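Local coordinates for FAD-binding PCMH-type domain-containing protein (Gibberella zeae, PDB 6YJO) that probably oxidises carbohydrate oligomers as a flavoenzyme with a doubly covalently attached FAD, at residues T240-I246 with I286-G292. Numbering follows the deposited sequence.
Sequences TVTPFSI and IQGVYYG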
ATOM      1  N   THR A 240     -12.951 -20.037  -9.540  1.00 72.40           N
ATOM      2  CA  THR A 240     -12.273 -20.273 -10.812  1.00 73.30           C
ATOM      3  C   THR A 240     -11.374 -19.071 -11.086  1.00 67.83           C
ATOM      4  O   THR A 240     -11.851 -18.018 -11.519  1.00 67.79           O
ATOM      5  CB  THR A 240     -13.297 -20.485 -11.925  1.00 77.18           C
ATOM      6  OG1 THR A 240     -14.051 -21.675 -11.660  1.00 80.80           O
ATOM      7  CG2 THR A 240     -12.619 -20.603 -13.280  1.00 78.78           C
ATOM      8  N   VAL A 241     -10.076 -19.225 -10.832  1.00 61.82           N
ATOM      9  CA  VAL A 241      -9.117 -18.129 -10.923  1.00 59.04           C
ATOM     10  C   VAL A 241      -7.895 -18.622 -11.685  1.00 58.45           C
ATOM     11  O   VAL A 241      -7.344 -19.682 -11.365  1.00 59.95           O
ATOM     12  CB  VAL A 241      -8.728 -17.597  -9.526  1.00 60.16           C
ATOM     13  CG1 VAL A 241      -9.917 -17.699  -8.571  1.00 62.14           C
ATOM     14  CG2 VAL A 241      -7.522 -18.328  -8.951  1.00 60.98           C
ATOM     15  N   THR A 242      -7.477 -17.858 -12.692  1.00 57.30           N
ATOM     16  CA  THR A 242      -6.373 -18.245 -13.572  1.00 56.95           C
ATOM     17  C   THR A 242      -5.231 -17.242 -13.500  1.00 53.58           C
ATOM     18  O   THR A 242      -5.286 -16.186 -14.157  1.00 50.97           O
ATOM     19  CB  THR A 242      -6.865 -18.371 -15.015  1.00 60.77           C
ATOM     20  OG1 THR A 242      -8.016 -19.227 -15.059  1.00 65.97           O
ATOM     21  CG2 THR A 242      -5.769 -18.948 -15.912  1.00 60.48           C
ATOM     22  N   PRO A 243      -4.180 -17.510 -12.729  1.00 53.49           N
ATOM     23  CA  PRO A 243      -2.943 -16.739 -12.886  1.00 50.86           C
ATOM     24  C   PRO A 243      -2.311 -17.000 -14.244  1.00 50.54           C
ATOM     25  O   PRO A 243      -2.541 -18.032 -14.876  1.00 51.63           O
ATOM     26  CB  PRO A 243      -2.047 -17.249 -11.751  1.00 51.04           C
ATOM     27  CG  PRO A 243      -2.968 -17.900 -10.771  1.00 53.20           C
ATOM     28  CD  PRO A 243      -4.135 -18.410 -11.562  1.00 55.50           C
ATOM     29  N   PHE A 244      -1.511 -16.037 -14.700  1.00 50.21           N
ATOM     30  CA  PHE A 244      -0.784 -16.194 -15.953  1.00 51.28           C
ATOM     31  C   PHE A 244       0.487 -15.358 -15.937  1.00 49.73           C
ATOM     32  O   PHE A 244       0.592 -14.363 -15.219  1.00 44.34           O
ATOM     33  CB  PHE A 244      -1.651 -15.807 -17.159  1.00 52.16           C
ATOM     34  CG  PHE A 244      -2.089 -14.359 -17.174  1.00 54.08           C
ATOM     35  CD1 PHE A 244      -3.214 -13.951 -16.476  1.00 54.72           C
ATOM     36  CD2 PHE A 244      -1.388 -13.415 -17.907  1.00 55.35           C
ATOM     37  CE1 PHE A 244      -3.624 -12.627 -16.500  1.00 56.24           C
ATOM     38  CE2 PHE A 244      -1.791 -12.091 -17.932  1.00 57.11           C
ATOM     39  CZ  PHE A 244      -2.909 -11.698 -17.228  1.00 57.48           C
ATOM     40  N   SER A 245       1.457 -15.791 -16.747  1.00 53.94           N
ATOM     41  CA  SER A 245       2.654 -15.022 -17.056  1.00 53.25           C
ATOM     42  C   SER A 245       2.894 -15.051 -18.558  1.00 56.86           C
ATOM     43  O   SER A 245       2.531 -16.012 -19.239  1.00 58.09           O
ATOM     44  CB  SER A 245       3.894 -15.571 -16.328  1.00 52.87           C
ATOM     45  OG  SER A 245       4.376 -16.748 -16.953  1.00 56.86           O
ATOM     46  N   ILE A 246       3.481 -13.971 -19.068  1.00 55.78           N
ATOM     47  CA  ILE A 246       3.991 -13.890 -20.434  1.00 58.05           C
ATOM     48  C   ILE A 246       5.418 -13.371 -20.332  1.00 56.80           C
ATOM     49  O   ILE A 246       5.633 -12.221 -19.929  1.00 54.88           O
ATOM     50  CB  ILE A 246       3.150 -12.970 -21.332  1.00 59.23           C
ATOM     51  CG1 ILE A 246       1.697 -13.449 -21.429  1.00 62.30           C
ATOM     52  CG2 ILE A 246       3.787 -12.881 -22.711  1.00 59.43           C
ATOM     53  CD1 ILE A 246       0.713 -12.542 -20.712  1.00 61.67           C
ATOM     54  N   ILE A 286       5.040  -9.992 -18.321  1.00 57.34           N
ATOM     55  CA  ILE A 286       3.653  -9.590 -18.107  1.00 57.62           C
ATOM     56  C   ILE A 286       2.954 -10.708 -17.344  1.00 57.72           C
ATOM     57  O   ILE A 286       2.913 -11.854 -17.804  1.00 59.03           O
ATOM     58  CB  ILE A 286       2.946  -9.290 -19.436  1.00 60.13           C
ATOM     59  CG1 ILE A 286       3.525  -8.017 -20.061  1.00 60.69           C
ATOM     60  CG2 ILE A 286       1.440  -9.122 -19.220  1.00 61.57           C
ATOM     61  CD1 ILE A 286       3.014  -7.725 -21.452  1.00 63.01           C
ATOM     62  N   GLN A 287       2.412 -10.378 -16.175  1.00 57.63           N
ATOM     63  CA  GLN A 287       1.811 -11.358 -15.283  1.00 56.81           C
ATOM     64  C   GLN A 287       0.575 -10.753 -14.630  1.00 54.34           C
ATOM     65  O   GLN A 287       0.534  -9.553 -14.345  1.00 52.13           O
ATOM     66  CB  GLN A 287       2.813 -11.801 -14.209  1.00 56.75           C
ATOM     67  CG  GLN A 287       3.235 -10.678 -13.253  1.00 56.88           C
ATOM     68  CD  GLN A 287       4.495 -11.003 -12.469  1.00 57.40           C
ATOM     69  OE1 GLN A 287       5.198 -11.964 -12.774  1.00 58.54           O
ATOM     70  NE2 GLN A 287       4.785 -10.198 -11.450  1.00 57.92           N
ATOM     71  N   GLY A 288      -0.418 -11.593 -14.367  1.00 51.67           N
ATOM     72  CA  GLY A 288      -1.641 -11.115 -13.757  1.00 50.38           C
ATOM     73  C   GLY A 288      -2.563 -12.249 -13.372  1.00 50.40           C
ATOM     74  O   GLY A 288      -2.134 -13.397 -13.236  1.00 50.96           O
ATOM     75  N   VAL A 289      -3.843 -11.910 -13.191  1.00 49.28           N
ATOM     76  CA  VAL A 289      -4.863 -12.864 -12.768  1.00 51.00           C
ATOM     77  C   VAL A 289      -6.150 -12.578 -13.529  1.00 52.87           C
ATOM     78  O   VAL A 289      -6.596 -11.427 -13.598  1.00 54.71           O
ATOM     79  CB  VAL A 289      -5.126 -12.800 -11.250  1.00 50.53           C
ATOM     80  CG1 VAL A 289      -6.300 -13.708 -10.888  1.00 51.55           C
ATOM     81  CG2 VAL A 289      -3.878 -13.181 -10.460  1.00 48.85           C
ATOM     82  N   TYR A 290      -6.751 -13.624 -14.090  1.00 53.63           N
ATOM     83  CA  TYR A 290      -8.052 -13.542 -14.743  1.00 54.93           C
ATOM     84  C   TYR A 290      -9.030 -14.411 -13.966  1.00 54.57           C
ATOM     85  O   TYR A 290      -8.846 -15.630 -13.875  1.00 55.82           O
ATOM     86  CB  TYR A 290      -7.970 -14.000 -16.202  1.00 56.68           C
ATOM     87  CG  TYR A 290      -9.270 -13.852 -16.961  1.00 59.54           C
ATOM     88  CD1 TYR A 290      -9.617 -12.642 -17.548  1.00 59.62           C
ATOM     89  CD2 TYR A 290     -10.152 -14.923 -17.094  1.00 61.63           C
ATOM     90  CE1 TYR A 290     -10.805 -12.500 -18.241  1.00 61.90           C
ATOM     91  CE2 TYR A 290     -11.343 -14.790 -17.790  1.00 63.24           C
ATOM     92  CZ  TYR A 290     -11.664 -13.578 -18.361  1.00 62.71           C
ATOM     93  OH  TYR A 290     -12.846 -13.435 -19.052  1.00 62.48           O
ATOM     94  N   TYR A 291     -10.057 -13.787 -13.398  1.00 53.42           N
ATOM     95  CA  TYR A 291     -11.082 -14.516 -12.653  1.00 53.76           C
ATOM     96  C   TYR A 291     -12.052 -15.117 -13.663  1.00 56.99           C
ATOM     97  O   TYR A 291     -13.080 -14.536 -14.019  1.00 56.95           O
ATOM     98  CB  TYR A 291     -11.761 -13.598 -11.645  1.00 52.46           C
ATOM     99  CG  TYR A 291     -10.766 -13.065 -10.640  1.00 51.62           C
ATOM    100  CD1 TYR A 291     -10.224 -13.899  -9.668  1.00 51.47           C
ATOM    101  CD2 TYR A 291     -10.336 -11.744 -10.684  1.00 49.61           C
ATOM    102  CE1 TYR A 291      -9.300 -13.430  -8.761  1.00 49.91           C
ATOM    103  CE2 TYR A 291      -9.410 -11.266  -9.778  1.00 47.13           C
ATOM    104  CZ  TYR A 291      -8.896 -12.113  -8.818  1.00 48.75           C
ATOM    105  OH  TYR A 291      -7.969 -11.645  -7.909  1.00 49.21           O
ATOM    106  N   GLY A 292     -11.700 -16.312 -14.123  1.00 58.15           N
ATOM    107  CA  GLY A 292     -12.430 -16.971 -15.183  1.00 60.14           C
ATOM    108  C   GLY A 292     -11.629 -18.151 -15.696  1.00 60.93           C
ATOM    109  O   GLY A 292     -10.612 -18.536 -15.110  1.00 57.17           O
TER
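F244 lays its ring over the backbone of G288 on the neighbouring antiparallel strand. With CG between the backbone N and carbonyl carbon (chi1 63°), the ring leans across its partner, and G288 CA sits over its face, 4.0 Å from the centroid, in a CH-pi contact. Glycine suits this place because the ring occupies the side where a CB would project. The same two residues form a hydrogen-bonded pair, G288 N reaching F244 O at 3.1 Å. On the same face I246 CD1 touches I286 CG2 at 3.8 Å, branched apolar side chains suited to a buried face under helix 294-308, where L297 meets F244 and L308 meets I286. The two strands belong to a seven-stranded antiparallel sheet backed by helices, consistent with the substrate domain of berberine-bridge-type oxidases. P243, lacking an N-H, suits a non-hydrogen-bonded pair with V289, where none is called for toward this strand; its CA-H points to G288 O, CA to O 3.5 Å. S245 and Q287 form the next such pair on that face, S245 OG hydrogen-bonded to T314 and Q287 NE2 to Q276. From the first residue of its strand, T242 OG1, anti to its own carbonyl carbon (chi1 -52°), donates to G292 O, just past the other strand's end, at 2.7 Å; T317 is this hydroxyl's second partner. V241 CG1 meets the Y291 ring edge in plane, CD1 lying 4.0 Å away, while Y291 OH is hydrogen-bonded to F178 O.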